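Local atomic coordinates of diphthine synthase (Entamoeba histolytica, PDB entry 3I4T), a protein that probably transfers methyl groups from S-adenosylmethionine to the modified histidine of elongation factor 2 on the route to diphthamide. Residues Tyr24-Gly29 / Ala99-Gly104; Arg39-Val44 / Glu67-Lys72; Asp105-Thr110 / Val126-Asn131. All blocks are in the same frame, centred on the assembly; numbering follows the deposited sequence.

Interaction 1. Residues Tyr24-Gly29 / Ala99-Gly104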
loop_
_atom_site.group_PDB
_atom_site.type_symbol
_atom_site.label_atom_id
_atom_site.label_comp_id
_atom_site.label_asym_id
_atom_site.label_seq_id
_atom_site.Cartn_x
_atom_site.Cartn_y
_atom_site.Cartn_z
ATOM N N TYR A 24 -11.791 -17.176 -1.405
ATOM C CA TYR A 24 -11.359 -16.048 -0.612
ATOM C C TYR A 24 -9.855 -15.902 -0.716
ATOM O O TYR A 24 -9.118 -16.822 -0.375
ATOM C CB TYR A 24 -11.748 -16.256 0.847
ATOM C CG TYR A 24 -13.196 -15.992 1.160
ATOM C CD1 TYR A 24 -14.167 -16.989 0.992
ATOM C CD2 TYR A 24 -13.597 -14.749 1.656
ATOM C CE1 TYR A 24 -15.508 -16.741 1.296
ATOM C CE2 TYR A 24 -14.928 -14.489 1.966
ATOM C CZ TYR A 24 -15.877 -15.482 1.781
ATOM O OH TYR A 24 -17.186 -15.203 2.089
ATOM N N ILE A 25 -9.396 -14.754 -1.201
ATOM C CA ILE A 25 -7.968 -14.464 -1.187
ATOM C C ILE A 25 -7.724 -13.441 -0.098
ATOM O O ILE A 25 -8.232 -12.312 -0.161
ATOM C CB ILE A 25 -7.415 -13.974 -2.534
ATOM C CG1 ILE A 25 -7.950 -14.833 -3.685
ATOM C CG2 ILE A 25 -5.892 -13.998 -2.498
ATOM C CD1 ILE A 25 -7.437 -14.426 -5.066
ATOM N N ILE A 26 -6.946 -13.859 0.901
ATOM C CA ILE A 26 -6.812 -13.123 2.146
ATOM C C ILE A 26 -5.366 -12.709 2.449
ATOM O O ILE A 26 -4.471 -13.554 2.533
ATOM C CB ILE A 26 -7.389 -13.932 3.322
ATOM C CG1 ILE A 26 -8.822 -14.396 3.004
ATOM C CG2 ILE A 26 -7.356 -13.106 4.596
ATOM C CD1 ILE A 26 -9.249 -15.675 3.708
ATOM N N GLY A 27 -5.162 -11.397 2.622
ATOM C CA GLY A 27 -3.862 -10.842 2.989
ATOM C C GLY A 27 -3.605 -11.044 4.465
ATOM O O GLY A 27 -4.439 -10.676 5.299
ATOM N N LEU A 28 -2.448 -11.621 4.795
ATOM C CA LEU A 28 -2.133 -11.943 6.188
ATOM C C LEU A 28 -1.422 -10.827 6.958
ATOM O O LEU A 28 -1.286 -10.894 8.184
ATOM C CB LEU A 28 -1.339 -13.243 6.276
ATOM C CG LEU A 28 -2.085 -14.522 5.854
ATOM C CD1 LEU A 28 -1.110 -15.659 5.723
ATOM C CD2 LEU A 28 -3.211 -14.889 6.807
ATOM N N GLY A 29 -0.983 -9.794 6.251
ATOM C CA GLY A 29 -0.111 -8.797 6.856
ATOM C C GLY A 29 1.337 -9.224 6.692
ATOM O O GLY A 29 1.639 -10.096 5.884
ATOM N N ALA A 99 -10.254 -20.817 1.019
ATOM C CA ALA A 99 -9.469 -19.638 1.367
ATOM C C ALA A 99 -8.023 -19.826 0.943
ATOM O O ALA A 99 -7.433 -20.889 1.165
ATOM C CB ALA A 99 -9.544 -19.362 2.856
ATOM N N LEU A 100 -7.471 -18.802 0.301
ATOM C CA LEU A 100 -6.048 -18.757 -0.003
ATOM C C LEU A 100 -5.405 -17.620 0.774
ATOM O O LEU A 100 -5.807 -16.472 0.655
ATOM C CB LEU A 100 -5.802 -18.594 -1.507
ATOM C CG LEU A 100 -4.344 -18.387 -1.954
ATOM C CD1 LEU A 100 -3.406 -19.528 -1.503
ATOM C CD2 LEU A 100 -4.269 -18.190 -3.460
ATOM N N LEU A 101 -4.397 -17.957 1.562
ATOM C CA LEU A 101 -3.742 -16.996 2.426
ATOM C C LEU A 101 -2.383 -16.587 1.857
ATOM O O LEU A 101 -1.556 -17.437 1.526
ATOM C CB LEU A 101 -3.585 -17.583 3.828
ATOM C CG LEU A 101 -4.807 -18.175 4.539
ATOM C CD1 LEU A 101 -4.470 -18.497 5.985
ATOM C CD2 LEU A 101 -5.995 -17.227 4.460
ATOM N N VAL A 102 -2.161 -15.281 1.738
ATOM C CA VAL A 102 -0.938 -14.754 1.129
ATOM C C VAL A 102 -0.301 -13.742 2.067
ATOM O O VAL A 102 -1.012 -13.050 2.790
ATOM C CB VAL A 102 -1.204 -14.103 -0.264
ATOM C CG1 VAL A 102 -1.896 -15.074 -1.197
ATOM C CG2 VAL A 102 -2.033 -12.832 -0.146
ATOM N N VAL A 103 1.030 -13.681 2.065
ATOM C CA VAL A 103 1.785 -12.691 2.849
ATOM C C VAL A 103 1.514 -11.292 2.317
ATOM O O VAL A 103 1.549 -11.070 1.113
ATOM C CB VAL A 103 3.321 -12.945 2.782
ATOM C CG1 VAL A 103 4.103 -11.895 3.600
ATOM C CG2 VAL A 103 3.645 -14.317 3.287
ATOM N N GLY A 104 1.236 -10.358 3.220
ATOM C CA GLY A 104 1.006 -8.971 2.835
ATOM C C GLY A 104 -0.404 -8.660 2.369
ATOM O O GLY A 104 -1.377 -8.875 3.094
#
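Tyr-24 opens the parallel pairing by presenting its backbone O to Leu-100 N at 2.7 Å, the same oxygen also facing the CA-H of Ala-99. Its ring leads away from the partner strand, leaving mainly the CB beside Ala-99. Ile-25 turns to the other face of the sheet, the one shared with Leu-100 and Val-102, and meets Val-102 CG1 through its CG2. Ile-26 is gripped twice: its N donates to Leu-100 O at 2.9 Å and its O accepts from Val-102 N at 3.0 Å. With CG1 anti to the carbonyl carbon (chi1 -52°), its CD1 touches both Ala-99 CB (3.8 Å) and Leu-101 CD2 (3.7 Å). Gly-27 follows, its CA only 3.2 Å from Gly-104 O, a spot with no room for a side chain. Leu-28 N continues the ladder to Val-102 O, while its side chain crosses that of Leu-101 at about a right angle and sets CD1 3.7 Å from Leu-101 CB. At Gly-29 the two segments form a single antiparallel bridge: its O accepts Gly-104 N at 2.7 Å from well above the carbonyl plane, and its N returns a weak bond to Gly-104 O. Strand 22-27 pairs with 97-102 and 126-129 on either side in the five-stranded parallel sheet of the alpha/beta domain. Strand 49-52 lies beyond 97-102, and helix 38-46 rests on Tyr-24, Ile-26 and Leu-101.

Interaction 2. Residues Arg39-Val44 / Glu67-Lys72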
loop_
_atom_site.group_PDB
_atom_site.type_symbol
_atom_site.label_atom_id
_atom_site.label_comp_id
_atom_site.label_asym_id
_atom_site.label_seq_id
_atom_site.Cartn_x
_atom_site.Cartn_y
_atom_site.Cartn_z
ATOM N N ARG A 39 -12.092 -9.659 9.825
ATOM C CA ARG A 39 -12.769 -10.163 8.632
ATOM C C ARG A 39 -12.055 -11.378 8.049
ATOM O O ARG A 39 -12.684 -12.415 7.820
ATOM C CB ARG A 39 -12.898 -9.044 7.594
ATOM C CG ARG A 39 -13.381 -9.479 6.216
ATOM C CD ARG A 39 -14.013 -8.306 5.445
ATOM N NE ARG A 39 -15.328 -7.932 5.973
ATOM C CZ ARG A 39 -15.633 -6.743 6.492
ATOM N NH1 ARG A 39 -14.725 -5.776 6.557
ATOM N NH2 ARG A 39 -16.861 -6.515 6.939
ATOM N N GLY A 40 -10.742 -11.253 7.829
ATOM C CA GLY A 40 -9.907 -12.355 7.328
ATOM C C GLY A 40 -9.959 -13.606 8.196
ATOM O O GLY A 40 -10.086 -14.725 7.684
ATOM N N LEU A 41 -9.872 -13.420 9.513
ATOM C CA LEU A 41 -10.015 -14.529 10.455
ATOM C C LEU A 41 -11.397 -15.179 10.370
ATOM O O LEU A 41 -11.519 -16.398 10.501
ATOM C CB LEU A 41 -9.719 -14.076 11.894
ATOM C CG LEU A 41 -9.630 -15.164 12.977
ATOM C CD1 LEU A 41 -8.731 -16.310 12.544
ATOM C CD2 LEU A 41 -9.182 -14.602 14.344
ATOM N N GLU A 42 -12.427 -14.368 10.136
ATOM C CA GLU A 42 -13.793 -14.885 10.004
ATOM C C GLU A 42 -13.990 -15.718 8.747
ATOM O O GLU A 42 -14.658 -16.754 8.790
ATOM C CB GLU A 42 -14.832 -13.767 10.074
ATOM C CG GLU A 42 -15.168 -13.327 11.487
ATOM C CD GLU A 42 -16.291 -12.290 11.549
ATOM O OE1 GLU A 42 -17.172 -12.278 10.655
ATOM O OE2 GLU A 42 -16.295 -11.491 12.514
ATOM N N ALA A 43 -13.402 -15.277 7.635
ATOM C CA ALA A 43 -13.509 -16.025 6.379
ATOM C C ALA A 43 -12.763 -17.344 6.496
ATOM O O ALA A 43 -13.275 -18.398 6.100
ATOM C CB ALA A 43 -12.982 -15.222 5.226
ATOM N N VAL A 44 -11.555 -17.283 7.051
ATOM C CA VAL A 44 -10.800 -18.493 7.314
ATOM C C VAL A 44 -11.702 -19.502 8.019
ATOM O O VAL A 44 -11.829 -20.642 7.584
ATOM C CB VAL A 44 -9.548 -18.215 8.179
ATOM C CG1 VAL A 44 -8.981 -19.522 8.750
ATOM C CG2 VAL A 44 -8.493 -17.475 7.373
ATOM N N GLU A 67 -2.498 -23.080 13.286
ATOM C CA GLU A 67 -3.674 -23.925 13.107
ATOM C C GLU A 67 -4.639 -23.852 14.284
ATOM O O GLU A 67 -5.854 -23.735 14.081
ATOM C CB GLU A 67 -3.284 -25.367 12.777
ATOM C CG GLU A 67 -2.951 -25.562 11.296
ATOM C CD GLU A 67 -2.512 -26.980 10.937
ATOM O OE1 GLU A 67 -2.089 -27.735 11.844
ATOM O OE2 GLU A 67 -2.577 -27.336 9.736
ATOM N N GLU A 68 -4.109 -23.883 15.508
ATOM C CA GLU A 68 -4.967 -23.775 16.686
ATOM C C GLU A 68 -5.304 -22.323 17.049
ATOM O O GLU A 68 -6.145 -22.063 17.911
ATOM C CB GLU A 68 -4.425 -24.581 17.881
ATOM C CG GLU A 68 -3.238 -23.989 18.630
ATOM C CD GLU A 68 -3.071 -24.620 20.009
ATOM O OE1 GLU A 68 -3.537 -25.771 20.200
ATOM O OE2 GLU A 68 -2.481 -23.962 20.900
ATOM N N PHE A 69 -4.651 -21.384 16.371
ATOM C CA PHE A 69 -5.094 -19.994 16.367
ATOM C C PHE A 69 -6.337 -19.861 15.478
ATOM O O PHE A 69 -7.246 -19.095 15.789
ATOM C CB PHE A 69 -3.965 -19.078 15.885
ATOM C CG PHE A 69 -4.340 -17.625 15.823
ATOM C CD1 PHE A 69 -4.387 -16.854 16.979
ATOM C CD2 PHE A 69 -4.626 -17.023 14.605
ATOM C CE1 PHE A 69 -4.732 -15.501 16.920
ATOM C CE2 PHE A 69 -4.970 -15.683 14.536
ATOM C CZ PHE A 69 -5.027 -14.919 15.697
ATOM N N TYR A 70 -6.376 -20.612 14.380
ATOM C CA TYR A 70 -7.558 -20.630 13.509
ATOM C C TYR A 70 -8.625 -21.644 13.943
ATOM O O TYR A 70 -9.784 -21.516 13.556
ATOM C CB TYR A 70 -7.185 -20.930 12.048
ATOM C CG TYR A 70 -6.278 -19.938 11.355
ATOM C CD1 TYR A 70 -6.198 -18.603 11.770
ATOM C CD2 TYR A 70 -5.524 -20.330 10.251
ATOM C CE1 TYR A 70 -5.370 -17.698 11.122
ATOM C CE2 TYR A 70 -4.692 -19.432 9.593
ATOM C CZ TYR A 70 -4.621 -18.114 10.030
ATOM O OH TYR A 70 -3.795 -17.229 9.374
ATOM N N GLY A 71 -8.223 -22.656 14.717
ATOM C CA GLY A 71 -9.084 -23.801 15.024
ATOM C C GLY A 71 -9.351 -24.709 13.826
ATOM O O GLY A 71 -10.322 -25.468 13.824
ATOM N N LYS A 72 -8.479 -24.645 12.816
ATOM C CA LYS A 72 -8.646 -25.383 11.563
ATOM C C LYS A 72 -7.319 -25.936 11.077
ATOM O O LYS A 72 -6.268 -25.405 11.416
ATOM C CB LYS A 72 -9.189 -24.458 10.468
ATOM C CG LYS A 72 -10.705 -24.352 10.392
ATOM C CD LYS A 72 -11.132 -23.888 9.012
ATOM C CE LYS A 72 -12.580 -23.464 9.005
ATOM N NZ LYS A 72 -13.543 -24.589 9.131
#
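Leu-41 and Val-44 reach Tyr-70 through matching first torsions: the Leu-41 CG and the Val-44 CG1 each stand opposite the backbone N (chi1 -172° and 165°), sending both branches out from helix 38-46. Tyr-70 answers with its CG beside the backbone N, which swings the ring into the gap between the helices. Val-44 CG1 then sits over one face of that ring in a CH-pi contact, 4.1 Å from the Tyr-70 centroid and displaced toward the rim at CG. Leu-41 CD1 comes obliquely to the same ring, 3.5 Å from Tyr-70 CD1, and touches Phe-69 more loosely, 4.3 Å from its CE2. The two aromatic residues also meet each other, Tyr-70 CE1 lying in the plane of the Phe-69 ring at its edge. Past the end of helix 63-70, the bent chain of Lys-72 brings its CE methylene to 3.2 Å from the carbonyl O of Val-44. The helix ends just before Lys-72: Gly-71 takes positive phi, and Lys-72 N bonds to Glu-67 O at 3.1 Å, a six-to-one bond as in a Schellman motif, though its companion bond is not formed. Val-38 of the second subunit packs on Leu-41 and Phe-69. Helices 38-46 and 63-70 packed together beside Leu-101 of the sheet make one layer of an alpha/beta domain with a parallel sheet, as in the N-terminal half of tetrapyrrole methylases.

Interaction 3. Residues Asp105-Thr110 / Val126-Asn131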
loop_
_atom_site.group_PDB
_atom_site.type_symbol
_atom_site.label_atom_id
_atom_site.label_comp_id
_atom_site.label_asym_id
_atom_site.label_seq_id
_atom_site.Cartn_x
_atom_site.Cartn_y
_atom_site.Cartn_z
ATOM N N ASP A 105 -0.491 -8.112 1.160
ATOM C CA ASP A 105 -1.762 -7.741 0.519
ATOM C C ASP A 105 -1.872 -8.492 -0.814
ATOM O O ASP A 105 -0.875 -8.736 -1.491
ATOM C CB ASP A 105 -1.827 -6.224 0.293
ATOM C CG ASP A 105 -3.157 -5.760 -0.304
ATOM O OD1 ASP A 105 -4.221 -6.158 0.225
ATOM O OD2 ASP A 105 -3.132 -4.971 -1.293
ATOM N N VAL A 106 -3.091 -8.871 -1.165
ATOM C CA VAL A 106 -3.347 -9.617 -2.383
ATOM C C VAL A 106 -2.800 -8.894 -3.621
ATOM O O VAL A 106 -2.052 -9.474 -4.420
ATOM C CB VAL A 106 -4.854 -9.832 -2.557
ATOM C CG1 VAL A 106 -5.129 -10.760 -3.730
ATOM C CG2 VAL A 106 -5.449 -10.368 -1.274
ATOM N N TYR A 107 -3.207 -7.633 -3.762
ATOM C CA TYR A 107 -2.813 -6.789 -4.881
ATOM C C TYR A 107 -1.446 -6.194 -4.617
ATOM O O TYR A 107 -0.635 -6.078 -5.544
ATOM C CB TYR A 107 -3.821 -5.662 -5.100
ATOM C CG TYR A 107 -5.208 -6.134 -5.425
ATOM C CD1 TYR A 107 -5.466 -6.839 -6.599
ATOM C CD2 TYR A 107 -6.267 -5.879 -4.561
ATOM C CE1 TYR A 107 -6.744 -7.272 -6.904
ATOM C CE2 TYR A 107 -7.551 -6.310 -4.854
ATOM C CZ TYR A 107 -7.785 -7.006 -6.027
ATOM O OH TYR A 107 -9.068 -7.433 -6.331
ATOM N N GLY A 108 -1.207 -5.817 -3.355
ATOM C CA GLY A 108 0.088 -5.303 -2.898
ATOM C C GLY A 108 1.247 -6.178 -3.357
ATOM O O GLY A 108 2.295 -5.668 -3.769
ATOM N N ALA A 109 1.043 -7.495 -3.304
ATOM C CA ALA A 109 2.029 -8.470 -3.773
ATOM C C ALA A 109 2.089 -8.544 -5.301
ATOM O O ALA A 109 3.181 -8.619 -5.878
ATOM C CB ALA A 109 1.739 -9.841 -3.182
ATOM N N THR A 110 0.916 -8.529 -5.942
ATOM C CA THR A 110 0.783 -8.533 -7.415
ATOM C C THR A 110 1.216 -9.845 -8.090
ATOM O O THR A 110 1.079 -10.004 -9.310
ATOM C CB THR A 110 1.508 -7.314 -8.078
ATOM N N VAL A 126 -14.640 -14.548 -6.724
ATOM C CA VAL A 126 -13.472 -14.279 -5.885
ATOM C C VAL A 126 -13.775 -13.164 -4.902
ATOM O O VAL A 126 -14.367 -12.155 -5.272
ATOM C CB VAL A 126 -12.236 -13.858 -6.727
ATOM C CG1 VAL A 126 -11.070 -13.477 -5.831
ATOM C CG2 VAL A 126 -11.819 -14.964 -7.653
ATOM N N LYS A 127 -13.363 -13.344 -3.652
ATOM C CA LYS A 127 -13.496 -12.291 -2.666
ATOM C C LYS A 127 -12.127 -12.001 -2.060
ATOM O O LYS A 127 -11.488 -12.877 -1.454
ATOM C CB LYS A 127 -14.538 -12.662 -1.600
ATOM C CG LYS A 127 -14.684 -11.679 -0.434
ATOM C CD LYS A 127 -15.077 -10.279 -0.918
ATOM C CE LYS A 127 -15.384 -9.327 0.236
ATOM N NZ LYS A 127 -15.967 -8.053 -0.303
ATOM N N VAL A 128 -11.688 -10.760 -2.246
ATOM C CA VAL A 128 -10.395 -10.289 -1.761
ATOM C C VAL A 128 -10.557 -9.657 -0.386
ATOM O O VAL A 128 -11.448 -8.854 -0.186
ATOM C CB VAL A 128 -9.771 -9.273 -2.755
ATOM C CG1 VAL A 128 -8.421 -8.750 -2.253
ATOM C CG2 VAL A 128 -9.600 -9.921 -4.135
ATOM N N ILE A 129 -9.716 -10.055 0.566
ATOM C CA ILE A 129 -9.642 -9.389 1.857
ATOM C C ILE A 129 -8.260 -8.725 1.972
ATOM O O ILE A 129 -7.221 -9.392 1.878
ATOM C CB ILE A 129 -9.984 -10.363 3.028
ATOM C CG1 ILE A 129 -11.472 -10.767 2.954
ATOM C CG2 ILE A 129 -9.683 -9.724 4.381
ATOM C CD1 ILE A 129 -11.844 -12.061 3.649
ATOM N N HIS A 130 -8.268 -7.403 2.137
ATOM C CA HIS A 130 -7.070 -6.568 2.076
ATOM C C HIS A 130 -6.353 -6.506 3.425
ATOM O O HIS A 130 -6.986 -6.651 4.483
ATOM C CB HIS A 130 -7.439 -5.142 1.630
ATOM C CG HIS A 130 -8.001 -5.063 0.241
ATOM N ND1 HIS A 130 -9.357 -5.054 -0.015
ATOM C CD2 HIS A 130 -7.391 -5.020 -0.969
ATOM C CE1 HIS A 130 -9.557 -5.004 -1.321
ATOM N NE2 HIS A 130 -8.383 -4.990 -1.923
ATOM N N ASN A 131 -5.039 -6.257 3.374
ATOM C CA ASN A 131 -4.196 -6.094 4.556
ATOM C C ASN A 131 -2.979 -5.200 4.233
ATOM O O ASN A 131 -2.894 -4.633 3.144
ATOM C CB ASN A 131 -3.745 -7.473 5.059
ATOM C CG ASN A 131 -3.500 -7.512 6.572
ATOM O OD1 ASN A 131 -3.013 -6.547 7.165
ATOM N ND2 ASN A 131 -3.814 -8.645 7.187
#
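Asp-105 OD1 accepts the backbone N-H of Asn-131 at 3.3 Å, a long but fairly straight bond (164°) that arrives from above the carboxylate plane. The same oxygen lies at the edge of the His-130 ring, 3.6 Å from His-130 CD2. That ring meets Tyr-107 rim to rim, with planes at 32° and His-130 NE2 3.3 Å from Tyr-107 CE2, at the edge of the tyrosine. Val-128 packs alongside. Its CG1 leans on Val-106 CG2 at 3.5 Å and on Tyr-107 CE2 at 3.7 Å, and also stands over a face of the His-130 imidazole; its CG2 touches Tyr-107 OH at 3.4 Å. Asp-105 is the N-cap of the short helix 106-109: its CG stands anti to the backbone N (chi1 -177°), and OD2 takes Gly-108 N at 2.9 Å. One carboxylate therefore caps the helix and ties it to the loop just after strand 126-129. The Gly-Asp pair 104-105 follows strand 97-102, where tetrapyrrole methylases commonly carry a glycine-aspartate loop at the cofactor cleft, so this turn may border the S-adenosylmethionine site. Further out, Asn-136 of the second subunit donates through ND2 to Asp-105 OD2. Asn-131 is held by ND2 bonds to Asp-35 O and Gly-27 O. Phe-116 of helix 113-122 lies nearly parallel to the Tyr-107 ring and also touches Val-106 and Val-128.

All three contacts belong to the domain built on the parallel sheet 75-76, 49-52, 97-102, 22-27, 126-129. Interaction 1 pairs the middle strand 97-102 with its neighbour 22-27. Interaction 3 lies about 7 Å from it, centre to centre, and shares the sheet, since Ile-25 pairs with Lys-127 and Ile-129; its helix follows directly on strand 97-102. Interaction 2, its centre about 11 Å from that of interaction 1 and about 17 Å from that of interaction 3, is nested along the chain inside the loop that interaction 1 closes; Ala-43 on Ile-129 joins it to interaction 3. Interaction 3 opens only after interaction 1 has closed. Interactions 2 and 3 both touch the second subunit, whereas no other chain touches the segments of interaction 1.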